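PDB 3BWG: uncharacterized HTH-type transcriptional regulator yydK, which probably binds DNA as a GntR-family transcription factor, with a winged helix-turn-helix domain joined to a UTRA domain. Local coordinates for residues Q8-E13 and S44-S49; T12-Y17 and A37-S42; T16-H21 and D27-L32; Y164-E167 and K172-F175. One frame throughout, in Å; residues are numbered along the deposited sequence.

Interaction 1. Residues Q8-E13 and S44-S49; sequences QQIATE and STITKS
Ile10 and Ser49 make the closest contact between segments 8-13 and 44-49, which lie on helices 6-20 and 43-55 and cross at -61° with their axes 8.9 Å apart. The contact is mostly van der Waals. Ser49 turns its hydroxyl toward the branch point of Ile10, OG lying 3.4 Å from Ile10 CB and nearly as close to the CG2 methyl. Its small side chain also lets the backbones draw together, and the CA atoms of Ala11 and Ser49 are 5.1 Å apart. On the purely apolar side, Ile10 CG2 meets Ile46 CD1 at 3.9 Å, the two side chains crossing at about a right angle. That methyl reaches Ile46 because CG2 of Ile10 stands anti to the backbone N, while CG1 lies beside the backbone N (chi1 -56°).

The polar element is the buried Ser49 hydroxyl, which is hydrogen-bonded to the carbonyl oxygen of Tyr7, just before segment 8-13. Its strongest polar tie therefore runs to helix 6-20, joining the two helices beside the Ile10 contact.

Helix 43-55 is consistent with the recognition helix of the predicted helix-turn-helix, and helix 6-20 packs against it. Ala11 extends the interface to Leu52 and Leu53, while Ile10 touches Phe39, and Ile46 touches Leu32 and Leu35, all on helix 32-39.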
loop_
_atom_site.group_PDB
_atom_site.type_symbol
_atom_site.label_atom_id
_atom_site.label_comp_id
_atom_site.label_asym_id
_atom_site.label_seq_id
_atom_site.Cartn_x
_atom_site.Cartn_y
_atom_site.Cartn_z
ATOM N N GLN B 8 -14.626 5.671 20.670
ATOM C CA GLN B 8 -14.397 6.517 19.475
ATOM C C GLN B 8 -13.972 7.945 19.831
ATOM O O GLN B 8 -13.062 8.482 19.204
ATOM C CB GLN B 8 -15.625 6.554 18.542
ATOM C CG GLN B 8 -15.485 7.465 17.263
ATOM C CD GLN B 8 -16.204 8.850 17.337
ATOM O OE1 GLN B 8 -17.412 8.938 17.604
ATOM N NE2 GLN B 8 -15.452 9.921 17.050
ATOM N N GLN B 9 -14.639 8.570 20.803
ATOM C CA GLN B 9 -14.255 9.924 21.233
ATOM C C GLN B 9 -12.818 9.964 21.797
ATOM O O GLN B 9 -12.035 10.864 21.455
ATOM C CB GLN B 9 -15.283 10.534 22.218
ATOM C CG GLN B 9 -14.925 11.944 22.800
ATOM C CD GLN B 9 -14.609 13.045 21.738
ATOM O OE1 GLN B 9 -14.983 12.950 20.560
ATOM N NE2 GLN B 9 -13.913 14.090 22.172
ATOM N N ILE B 10 -12.481 8.972 22.629
ATOM C CA ILE B 10 -11.155 8.853 23.236
ATOM C C ILE B 10 -10.085 8.669 22.140
ATOM O O ILE B 10 -9.052 9.348 22.148
ATOM C CB ILE B 10 -11.064 7.658 24.242
ATOM C CG1 ILE B 10 -12.127 7.715 25.378
ATOM C CG2 ILE B 10 -9.625 7.489 24.760
ATOM C CD1 ILE B 10 -12.181 8.973 26.165
ATOM N N ALA B 11 -10.335 7.745 21.210
ATOM C CA ALA B 11 -9.474 7.566 20.032
ATOM C C ALA B 11 -9.151 8.909 19.362
ATOM O O ALA B 11 -7.981 9.230 19.133
ATOM C CB ALA B 11 -10.113 6.608 19.050
ATOM N N THR B 12 -10.183 9.718 19.112
ATOM C CA THR B 12 -10.006 10.990 18.412
ATOM C C THR B 12 -9.171 12.008 19.215
ATOM O O THR B 12 -8.313 12.699 18.646
ATOM C CB THR B 12 -11.375 11.558 17.935
ATOM O OG1 THR B 12 -11.835 10.791 16.814
ATOM C CG2 THR B 12 -11.292 13.055 17.544
ATOM N N GLU B 13 -9.396 12.070 20.527
ATOM C CA GLU B 13 -8.653 12.980 21.399
ATOM C C GLU B 13 -7.176 12.577 21.490
ATOM O O GLU B 13 -6.297 13.439 21.588
ATOM C CB GLU B 13 -9.287 13.038 22.795
ATOM C CG GLU B 13 -10.754 13.496 22.797
ATOM C CD GLU B 13 -11.114 14.489 23.914
ATOM O OE1 GLU B 13 -10.750 14.243 25.087
ATOM O OE2 GLU B 13 -11.782 15.514 23.613
ATOM N N SER B 44 -10.797 -1.240 30.232
ATOM C CA SER B 44 -11.428 -1.849 29.055
ATOM C C SER B 44 -11.800 -0.806 27.977
ATOM O O SER B 44 -11.758 -1.095 26.779
ATOM C CB SER B 44 -12.672 -2.622 29.487
ATOM O OG SER B 44 -13.553 -2.787 28.394
ATOM N N THR B 45 -12.197 0.386 28.414
ATOM C CA THR B 45 -12.534 1.467 27.499
ATOM C C THR B 45 -11.267 1.922 26.792
ATOM O O THR B 45 -11.252 2.073 25.564
ATOM C CB THR B 45 -13.264 2.627 28.242
ATOM O OG1 THR B 45 -14.516 2.145 28.731
ATOM C CG2 THR B 45 -13.540 3.813 27.302
ATOM N N ILE B 46 -10.177 2.084 27.539
ATOM C CA ILE B 46 -8.903 2.450 26.915
ATOM C C ILE B 46 -8.392 1.363 25.952
ATOM O O ILE B 46 -7.916 1.667 24.869
ATOM C CB ILE B 46 -7.800 2.855 27.946
ATOM C CG1 ILE B 46 -8.163 4.167 28.664
ATOM C CG2 ILE B 46 -6.451 3.022 27.260
ATOM C CD1 ILE B 46 -8.251 5.436 27.730
ATOM N N THR B 47 -8.518 0.102 26.353
ATOM C CA THR B 47 -8.073 -1.031 25.530
ATOM C C THR B 47 -8.763 -1.047 24.145
ATOM O O THR B 47 -8.117 -1.333 23.128
ATOM C CB THR B 47 -8.248 -2.344 26.314
ATOM O OG1 THR B 47 -7.373 -2.316 27.451
ATOM C CG2 THR B 47 -7.927 -3.532 25.475
ATOM N N LYS B 48 -10.053 -0.705 24.117
ATOM C CA LYS B 48 -10.838 -0.594 22.877
ATOM C C LYS B 48 -10.442 0.608 22.008
ATOM O O LYS B 48 -10.474 0.540 20.779
ATOM C CB LYS B 48 -12.340 -0.531 23.211
ATOM C CG LYS B 48 -12.906 -1.819 23.800
ATOM C CD LYS B 48 -14.441 -1.836 23.736
ATOM C CE LYS B 48 -15.056 -2.810 24.746
ATOM N NZ LYS B 48 -16.506 -3.036 24.457
ATOM N N SER B 49 -10.086 1.715 22.649
ATOM C CA SER B 49 -9.566 2.884 21.942
ATOM C C SER B 49 -8.220 2.545 21.293
ATOM O O SER B 49 -7.950 2.898 20.140
ATOM C CB SER B 49 -9.420 4.061 22.898
ATOM O OG SER B 49 -10.677 4.407 23.434
#

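Interaction 2. Residues T12-Y17 and A37-S42; sequences TEIETY and AQFEVS
Phe39 points its ring at helix 6-20 and meets two successive residues there, Glu13 and Ile14. Glu13 approaches with both ends of its side chain: CB lies 3.7 Å from Phe39 CE1, and the carboxylate oxygen OE1 sits near the ring plane at the edge, 3.6 Å from the same CE1. The carboxylate is not coplanar with the ring, the two planes being 57° apart. This oxygen reaches the edge because the Glu13 chain bends at chi2 (-138°). Ile14 meets the ring obliquely, its CG1 lying 3.8 Å from Phe39 CZ and its CD1 4.1 Å from Phe39 CE2.

Behind this first shell, Gln38 lays its CG over the centre of one face of the Phe39 ring, 3.9 Å above the plane. The helix carrying the ring then closes in a Schellman motif, with Glu40 at positive phi. On the other side, Thr16 OG1 donates to Thr12 O at 3.1 Å, reaching that oxygen from the face opposite to the one used by Thr16 N, so two bonds grip it. Ile10, also on helix 6-20, and Ile46 of helix 43-55 touch Phe39 too, so three helices meet here. Replacing Phe39 by alanine is likely to open a gap between helices 6-20 and 32-39 and to leave CG1 and CD1 of Ile14 without the ring they pack on.

Chemically, the joint is apolar at Ile14, whereas at Glu13 an oxygen faces the ring's C-H rim, which carries slight positive charge; the pairing is likely to be weakly favourable.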
loop_
_atom_site.group_PDB
_atom_site.type_symbol
_atom_site.label_atom_id
_atom_site.label_comp_id
_atom_site.label_asym_id
_atom_site.label_seq_id
_atom_site.Cartn_x
_atom_site.Cartn_y
_atom_site.Cartn_z
ATOM N N THR B 12 -10.183 9.718 19.112
ATOM C CA THR B 12 -10.006 10.990 18.412
ATOM C C THR B 12 -9.171 12.008 19.215
ATOM O O THR B 12 -8.313 12.699 18.646
ATOM C CB THR B 12 -11.375 11.558 17.935
ATOM O OG1 THR B 12 -11.835 10.791 16.814
ATOM C CG2 THR B 12 -11.292 13.055 17.544
ATOM N N GLU B 13 -9.396 12.070 20.527
ATOM C CA GLU B 13 -8.653 12.980 21.399
ATOM C C GLU B 13 -7.176 12.577 21.490
ATOM O O GLU B 13 -6.297 13.439 21.588
ATOM C CB GLU B 13 -9.287 13.038 22.795
ATOM C CG GLU B 13 -10.754 13.496 22.797
ATOM C CD GLU B 13 -11.114 14.489 23.914
ATOM O OE1 GLU B 13 -10.750 14.243 25.087
ATOM O OE2 GLU B 13 -11.782 15.514 23.613
ATOM N N ILE B 14 -6.925 11.265 21.463
ATOM C CA ILE B 14 -5.566 10.704 21.402
ATOM C C ILE B 14 -4.788 11.053 20.113
ATOM O O ILE B 14 -3.631 11.472 20.196
ATOM C CB ILE B 14 -5.593 9.195 21.630
ATOM C CG1 ILE B 14 -5.778 8.915 23.115
ATOM C CG2 ILE B 14 -4.310 8.552 21.130
ATOM C CD1 ILE B 14 -6.224 7.517 23.429
ATOM N N GLU B 15 -5.423 10.882 18.945
ATOM C CA GLU B 15 -4.922 11.449 17.683
ATOM C C GLU B 15 -4.571 12.928 17.778
ATOM O O GLU B 15 -3.490 13.307 17.374
ATOM C CB GLU B 15 -5.945 11.263 16.575
ATOM C CG GLU B 15 -5.773 9.966 15.809
ATOM C CD GLU B 15 -7.042 9.516 15.114
ATOM O OE1 GLU B 15 -8.153 9.962 15.505
ATOM O OE2 GLU B 15 -6.927 8.696 14.173
ATOM N N THR B 16 -5.498 13.748 18.304
ATOM C CA THR B 16 -5.273 15.186 18.571
ATOM C C THR B 16 -4.051 15.449 19.452
ATOM O O THR B 16 -3.249 16.358 19.173
ATOM C CB THR B 16 -6.512 15.849 19.268
ATOM O OG1 THR B 16 -7.652 15.750 18.413
ATOM C CG2 THR B 16 -6.251 17.337 19.619
ATOM N N TYR B 17 -3.938 14.678 20.529
ATOM C CA TYR B 17 -2.764 14.721 21.385
ATOM C C TYR B 17 -1.452 14.472 20.596
ATOM O O TYR B 17 -0.440 15.139 20.837
ATOM C CB TYR B 17 -2.921 13.718 22.531
ATOM C CG TYR B 17 -1.697 13.631 23.413
ATOM C CD1 TYR B 17 -0.618 12.788 23.065
ATOM C CD2 TYR B 17 -1.591 14.420 24.580
ATOM C CE1 TYR B 17 0.525 12.707 23.866
ATOM C CE2 TYR B 17 -0.458 14.342 25.396
ATOM C CZ TYR B 17 0.601 13.486 25.030
ATOM O OH TYR B 17 1.722 13.408 25.815
ATOM N N ALA B 37 -6.615 7.606 33.575
ATOM C CA ALA B 37 -6.761 8.704 34.533
ATOM C C ALA B 37 -7.159 9.958 33.781
ATOM O O ALA B 37 -8.100 10.638 34.165
ATOM C CB ALA B 37 -5.479 8.917 35.304
ATOM N N GLN B 38 -6.449 10.205 32.677
ATOM C CA GLN B 38 -6.753 11.281 31.753
ATOM C C GLN B 38 -8.231 11.366 31.359
ATOM O O GLN B 38 -8.885 12.359 31.668
ATOM C CB GLN B 38 -5.889 11.143 30.511
ATOM C CG GLN B 38 -5.917 12.344 29.619
ATOM C CD GLN B 38 -4.940 12.232 28.456
ATOM O OE1 GLN B 38 -5.036 12.988 27.493
ATOM N NE2 GLN B 38 -3.984 11.311 28.550
ATOM N N PHE B 39 -8.764 10.348 30.687
ATOM C CA PHE B 39 -10.141 10.422 30.209
ATOM C C PHE B 39 -11.142 9.847 31.208
ATOM O O PHE B 39 -12.325 9.666 30.893
ATOM C CB PHE B 39 -10.269 9.720 28.867
ATOM C CG PHE B 39 -9.227 10.136 27.863
ATOM C CD1 PHE B 39 -9.429 11.254 27.052
ATOM C CD2 PHE B 39 -8.047 9.396 27.711
ATOM C CE1 PHE B 39 -8.468 11.632 26.115
ATOM C CE2 PHE B 39 -7.079 9.778 26.790
ATOM C CZ PHE B 39 -7.295 10.889 25.983
ATOM N N GLU B 40 -10.661 9.574 32.418
ATOM C CA GLU B 40 -11.483 9.007 33.498
ATOM C C GLU B 40 -12.442 7.900 32.993
ATOM O O GLU B 40 -13.677 8.043 32.995
ATOM C CB GLU B 40 -12.171 10.122 34.319
ATOM C CG GLU B 40 -11.152 10.970 35.137
ATOM C CD GLU B 40 -11.757 12.218 35.791
ATOM O OE1 GLU B 40 -11.404 12.535 36.966
ATOM O OE2 GLU B 40 -12.574 12.879 35.115
ATOM N N VAL B 41 -11.832 6.803 32.536
ATOM C CA VAL B 41 -12.547 5.692 31.915
ATOM C C VAL B 41 -11.958 4.358 32.377
ATOM O O VAL B 41 -10.904 4.310 33.021
ATOM C CB VAL B 41 -12.555 5.776 30.320
ATOM C CG1 VAL B 41 -13.624 6.769 29.805
ATOM C CG2 VAL B 41 -11.198 6.107 29.762
ATOM N N SER B 42 -12.649 3.276 32.046
ATOM C CA SER B 42 -12.138 1.961 32.373
ATOM C C SER B 42 -10.845 1.569 31.648
ATOM O O SER B 42 -10.466 2.164 30.628
ATOM C CB SER B 42 -13.194 0.903 32.129
ATOM O OG SER B 42 -13.105 -0.038 33.186
#

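Interaction 3. Residues T16-H21 and D27-L32; sequences TYIEEH and DKLPVL
Ile18 and Leu29 mark the nearest approach of the backbones, with CA atoms 8.3 Å apart, where the last turns of helix 6-20 pass segment 27-32, which is irregular up to the start of helix 32-39. Between their side chains, Leu29 CD2 lies 3.7 Å from Ile18 CG1, the two crossing at about a right angle. Tyr17 continues the apolar surface: its ring carbon CE1 is 4.1 Å from Pro30 CD, the side chains approaching from opposite directions. CG of Tyr17 is anti to the backbone N (chi1 176°), which carries the ring out to the proline.

His21 stacks on a face of that ring, with Tyr17 CZ 3.8 Å above the centre of the imidazole. The imidazole is fixed by its own bond, ND1 donating to Tyr17 O at 3.0 Å on a lone pair in the carbonyl plane, and the same oxygen also accepts from His21 N.

Leu29 also packs on Ile67 and Val69, and backbone hydrogen bonds between Asp27 and Val69 and between Leu29 and Ile67 lay segment 27-32 along strand 66-69 of the hairpin that forms the wing in winged-helix folds. Helix 6-20 thus rests on this segment, which leads directly into helix 32-39.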
loop_
_atom_site.group_PDB
_atom_site.type_symbol
_atom_site.label_atom_id
_atom_site.label_comp_id
_atom_site.label_asym_id
_atom_site.label_seq_id
_atom_site.Cartn_x
_atom_site.Cartn_y
_atom_site.Cartn_z
ATOM N N THR B 16 -5.498 13.748 18.304
ATOM C CA THR B 16 -5.273 15.186 18.571
ATOM C C THR B 16 -4.051 15.449 19.452
ATOM O O THR B 16 -3.249 16.358 19.173
ATOM C CB THR B 16 -6.512 15.849 19.268
ATOM O OG1 THR B 16 -7.652 15.750 18.413
ATOM C CG2 THR B 16 -6.251 17.337 19.619
ATOM N N TYR B 17 -3.938 14.678 20.529
ATOM C CA TYR B 17 -2.764 14.721 21.385
ATOM C C TYR B 17 -1.452 14.472 20.596
ATOM O O TYR B 17 -0.440 15.139 20.837
ATOM C CB TYR B 17 -2.921 13.718 22.531
ATOM C CG TYR B 17 -1.697 13.631 23.413
ATOM C CD1 TYR B 17 -0.618 12.788 23.065
ATOM C CD2 TYR B 17 -1.591 14.420 24.580
ATOM C CE1 TYR B 17 0.525 12.707 23.866
ATOM C CE2 TYR B 17 -0.458 14.342 25.396
ATOM C CZ TYR B 17 0.601 13.486 25.030
ATOM O OH TYR B 17 1.722 13.408 25.815
ATOM N N ILE B 18 -1.491 13.500 19.672
ATOM C CA ILE B 18 -0.354 13.128 18.811
ATOM C C ILE B 18 0.072 14.310 17.906
ATOM O O ILE B 18 1.261 14.693 17.872
ATOM C CB ILE B 18 -0.692 11.833 17.981
ATOM C CG1 ILE B 18 -0.521 10.564 18.829
ATOM C CG2 ILE B 18 0.160 11.729 16.720
ATOM C CD1 ILE B 18 -1.119 9.270 18.189
ATOM N N GLU B 19 -0.914 14.868 17.190
ATOM C CA GLU B 19 -0.775 16.086 16.374
ATOM C C GLU B 19 -0.195 17.245 17.178
ATOM O O GLU B 19 0.819 17.836 16.793
ATOM C CB GLU B 19 -2.141 16.520 15.823
ATOM C CG GLU B 19 -2.506 16.026 14.426
ATOM C CD GLU B 19 -1.996 14.623 14.085
ATOM O OE1 GLU B 19 -1.345 14.518 13.018
ATOM O OE2 GLU B 19 -2.243 13.631 14.847
ATOM N N GLU B 20 -0.828 17.544 18.308
ATOM C CA GLU B 20 -0.488 18.750 19.067
ATOM C C GLU B 20 0.901 18.677 19.645
ATOM O O GLU B 20 1.628 19.663 19.638
ATOM C CB GLU B 20 -1.485 19.002 20.186
ATOM C CG GLU B 20 -2.816 19.477 19.692
ATOM C CD GLU B 20 -3.746 19.796 20.834
ATOM O OE1 GLU B 20 -4.338 20.899 20.790
ATOM O OE2 GLU B 20 -3.872 18.960 21.774
ATOM N N HIS B 21 1.273 17.504 20.144
ATOM C CA HIS B 21 2.621 17.330 20.655
ATOM C C HIS B 21 3.617 17.046 19.542
ATOM O O HIS B 21 4.800 16.832 19.820
ATOM C CB HIS B 21 2.648 16.295 21.773
ATOM C CG HIS B 21 1.973 16.776 23.022
ATOM N ND1 HIS B 21 0.600 16.829 23.149
ATOM C CD2 HIS B 21 2.480 17.260 24.179
ATOM C CE1 HIS B 21 0.293 17.308 24.344
ATOM N NE2 HIS B 21 1.416 17.580 24.986
ATOM N N ASP B 27 7.742 7.426 18.847
ATOM C CA ASP B 27 7.506 8.101 20.109
ATOM C C ASP B 27 6.511 7.317 20.986
ATOM O O ASP B 27 5.535 6.748 20.497
ATOM C CB ASP B 27 6.988 9.511 19.875
ATOM C CG ASP B 27 8.078 10.466 19.362
ATOM O OD1 ASP B 27 9.277 10.164 19.489
ATOM O OD2 ASP B 27 7.735 11.518 18.813
ATOM N N LYS B 28 6.797 7.278 22.283
ATOM C CA LYS B 28 6.026 6.503 23.222
ATOM C C LYS B 28 4.830 7.349 23.635
ATOM O O LYS B 28 4.975 8.545 23.925
ATOM C CB LYS B 28 6.898 6.197 24.445
ATOM C CG LYS B 28 6.503 4.950 25.220
ATOM C CD LYS B 28 7.437 4.732 26.402
ATOM C CE LYS B 28 6.937 3.612 27.290
ATOM N NZ LYS B 28 5.459 3.558 27.276
ATOM N N LEU B 29 3.648 6.747 23.641
ATOM C CA LEU B 29 2.464 7.408 24.202
ATOM C C LEU B 29 2.340 7.184 25.723
ATOM O O LEU B 29 3.026 6.315 26.295
ATOM C CB LEU B 29 1.199 6.946 23.459
ATOM C CG LEU B 29 1.251 7.529 22.042
ATOM C CD1 LEU B 29 1.034 6.485 20.915
ATOM C CD2 LEU B 29 0.296 8.700 21.913
ATOM N N PRO B 30 1.494 7.991 26.398
ATOM C CA PRO B 30 1.190 7.719 27.804
ATOM C C PRO B 30 0.820 6.249 28.034
ATOM O O PRO B 30 0.182 5.620 27.180
ATOM C CB PRO B 30 -0.006 8.625 28.076
ATOM C CG PRO B 30 0.240 9.803 27.201
ATOM C CD PRO B 30 0.808 9.208 25.923
ATOM N N VAL B 31 1.239 5.724 29.183
ATOM C CA VAL B 31 0.971 4.347 29.581
ATOM C C VAL B 31 -0.524 4.142 29.927
ATOM O O VAL B 31 -1.217 5.101 30.228
ATOM C CB VAL B 31 1.967 3.920 30.705
ATOM C CG1 VAL B 31 1.524 4.413 32.104
ATOM C CG2 VAL B 31 2.186 2.436 30.693
ATOM N N LEU B 32 -1.024 2.907 29.855
ATOM C CA LEU B 32 -2.450 2.626 30.093
ATOM C C LEU B 32 -3.075 3.434 31.254
ATOM O O LEU B 32 -4.095 4.105 31.076
ATOM C CB LEU B 32 -2.673 1.131 30.355
ATOM C CG LEU B 32 -3.761 0.383 29.560
ATOM C CD1 LEU B 32 -3.721 -1.130 29.850
ATOM C CD2 LEU B 32 -5.161 0.903 29.775
#

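Interaction 4. Residues Y164-E167 and K172-F175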
loop_
_atom_site.group_PDB
_atom_site.type_symbol
_atom_site.label_atom_id
_atom_site.label_comp_id
_atom_site.label_asym_id
_atom_site.label_seq_id
_atom_site.Cartn_x
_atom_site.Cartn_y
_atom_site.Cartn_z
ATOM N N TYR B 164 -20.577 10.321 -1.558
ATOM C CA TYR B 164 -21.994 10.160 -1.914
ATOM C C TYR B 164 -22.409 8.692 -1.817
ATOM O O TYR B 164 -23.511 8.358 -1.380
ATOM C CB TYR B 164 -22.262 10.718 -3.323
ATOM C CG TYR B 164 -23.502 10.189 -4.031
ATOM C CD1 TYR B 164 -24.812 10.577 -3.634
ATOM C CD2 TYR B 164 -23.366 9.293 -5.120
ATOM C CE1 TYR B 164 -25.969 10.050 -4.304
ATOM C CE2 TYR B 164 -24.487 8.762 -5.786
ATOM C CZ TYR B 164 -25.783 9.142 -5.394
ATOM O OH TYR B 164 -26.870 8.616 -6.126
ATOM N N ILE B 165 -21.498 7.832 -2.247
ATOM C CA ILE B 165 -21.730 6.406 -2.298
ATOM C C ILE B 165 -22.022 5.883 -0.909
ATOM O O ILE B 165 -22.976 5.131 -0.745
ATOM C CB ILE B 165 -20.543 5.699 -2.973
ATOM C CG1 ILE B 165 -20.549 6.120 -4.448
ATOM C CG2 ILE B 165 -20.637 4.153 -2.789
ATOM C CD1 ILE B 165 -19.526 5.429 -5.314
ATOM N N ARG B 166 -21.219 6.313 0.067
ATOM C CA ARG B 166 -21.326 5.870 1.450
ATOM C C ARG B 166 -22.543 6.548 2.060
ATOM O O ARG B 166 -23.468 5.878 2.524
ATOM C CB ARG B 166 -20.076 6.241 2.281
ATOM C CG ARG B 166 -18.746 5.530 1.922
ATOM C CD ARG B 166 -17.556 6.064 2.824
ATOM N NE ARG B 166 -16.700 7.113 2.204
ATOM C CZ ARG B 166 -16.579 8.395 2.616
ATOM N NH1 ARG B 166 -17.265 8.858 3.670
ATOM N NH2 ARG B 166 -15.762 9.229 1.965
ATOM N N GLU B 167 -22.530 7.882 2.006
ATOM C CA GLU B 167 -23.463 8.707 2.743
ATOM C C GLU B 167 -24.833 8.734 2.087
ATOM O O GLU B 167 -25.812 8.558 2.767
ATOM C CB GLU B 167 -22.903 10.119 2.907
ATOM C CG GLU B 167 -23.056 10.672 4.308
ATOM C CD GLU B 167 -22.366 9.822 5.398
ATOM O OE1 GLU B 167 -21.142 9.553 5.296
ATOM O OE2 GLU B 167 -23.051 9.442 6.376
ATOM N N LYS B 172 -21.557 0.096 1.301
ATOM C CA LYS B 172 -20.428 -0.188 2.156
ATOM C C LYS B 172 -19.262 -0.584 1.254
ATOM O O LYS B 172 -19.275 -1.634 0.603
ATOM C CB LYS B 172 -20.786 -1.292 3.174
ATOM C CG LYS B 172 -22.106 -1.047 3.926
ATOM C CD LYS B 172 -21.975 0.130 4.925
ATOM C CE LYS B 172 -23.315 0.878 5.105
ATOM N NZ LYS B 172 -24.450 -0.002 5.543
ATOM N N ILE B 173 -18.275 0.302 1.210
ATOM C CA ILE B 173 -17.112 0.190 0.350
ATOM C C ILE B 173 -16.076 -0.734 1.011
ATOM O O ILE B 173 -15.703 -0.539 2.158
ATOM C CB ILE B 173 -16.552 1.603 0.040
ATOM C CG1 ILE B 173 -17.675 2.471 -0.593
ATOM C CG2 ILE B 173 -15.210 1.522 -0.770
ATOM C CD1 ILE B 173 -17.263 3.888 -1.148
ATOM N N GLY B 174 -15.638 -1.767 0.299
ATOM C CA GLY B 174 -14.742 -2.748 0.890
ATOM C C GLY B 174 -13.376 -2.669 0.229
ATOM O O GLY B 174 -12.836 -1.577 0.032
ATOM N N PHE B 175 -12.829 -3.831 -0.137
ATOM C CA PHE B 175 -11.454 -3.908 -0.583
ATOM C C PHE B 175 -11.282 -3.361 -2.000
ATOM O O PHE B 175 -12.257 -3.240 -2.769
ATOM C CB PHE B 175 -10.944 -5.337 -0.457
ATOM C CG PHE B 175 -11.724 -6.346 -1.272
ATOM C CD1 PHE B 175 -11.327 -6.677 -2.561
ATOM C CD2 PHE B 175 -12.834 -7.003 -0.723
ATOM C CE1 PHE B 175 -12.029 -7.630 -3.311
ATOM C CE2 PHE B 175 -13.556 -7.966 -1.474
ATOM C CZ PHE B 175 -13.166 -8.261 -2.765
#
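Ile173 reaches across to Ile165 and Arg166 by a nearly extended side chain: CG1 stands anti to the carbonyl carbon (chi1 -56°) and CD1 lies anti beyond it (chi2 -173°). On the helix, Ile165 holds its CG2 anti to the backbone N, facing the incoming methyl. The arrangement is a tight helix-to-strand junction in the UTRA domain, where helix 161-167 turns back into strand 173-184, an outermost strand of the six-stranded antiparallel sheet within this chain.

The contact centres on one methyl. CD1 of Ile173 lies 3.8 Å from Ile165 CG2, and the two isoleucines cross at about a right angle. From the neighbouring helical position, Arg166 adds the aliphatic root of its side chain, its CG being 3.8 Å from the same CD1, before the chain bends at chi3 (-98°). The charged end takes no part in this packing. With a glycine in place of Ile173 the shared methyl would go, which is likely to leave Ile165 CG2 and Arg166 CG without their common partner and open a gap between helix and strand.

A backbone hydrogen bond between Ile165 and Leu171 closes the turn, and Phe216 of strand 215-224 touches both isoleucines from the sheet. Farther along the strand, Phe175 stacks on His209 and meets Phe60 of the second subunit. The methylene of Ile173 is shared evenly as well, with CG1 4.1 Å from both Ile165 CG2 and Arg166 CG.

Overall arrangement
From the N terminus, helix 6-20 supplies one side of three contacts, started successively along it. Interaction 3 closes the shortest loop, returning at 27-32, nested inside that of interaction 1, which returns at 44-49. Interaction 2, returning at 37-42, shares Thr12 and Glu13 with interaction 1 and Thr16 and Tyr17 with interaction 3. Interactions 1 and 2 touch, Ile10 CD1 lying 3.4 Å from Phe39 CB, and Ile46 packs on Leu32 of interaction 3. Together they tie the first helix to both helices of the predicted helix-turn-helix and to the segment before them. Interaction 4 follows in series, its centre about 24 Å from that of interaction 1, joining helix 161-167 to the UTRA sheet.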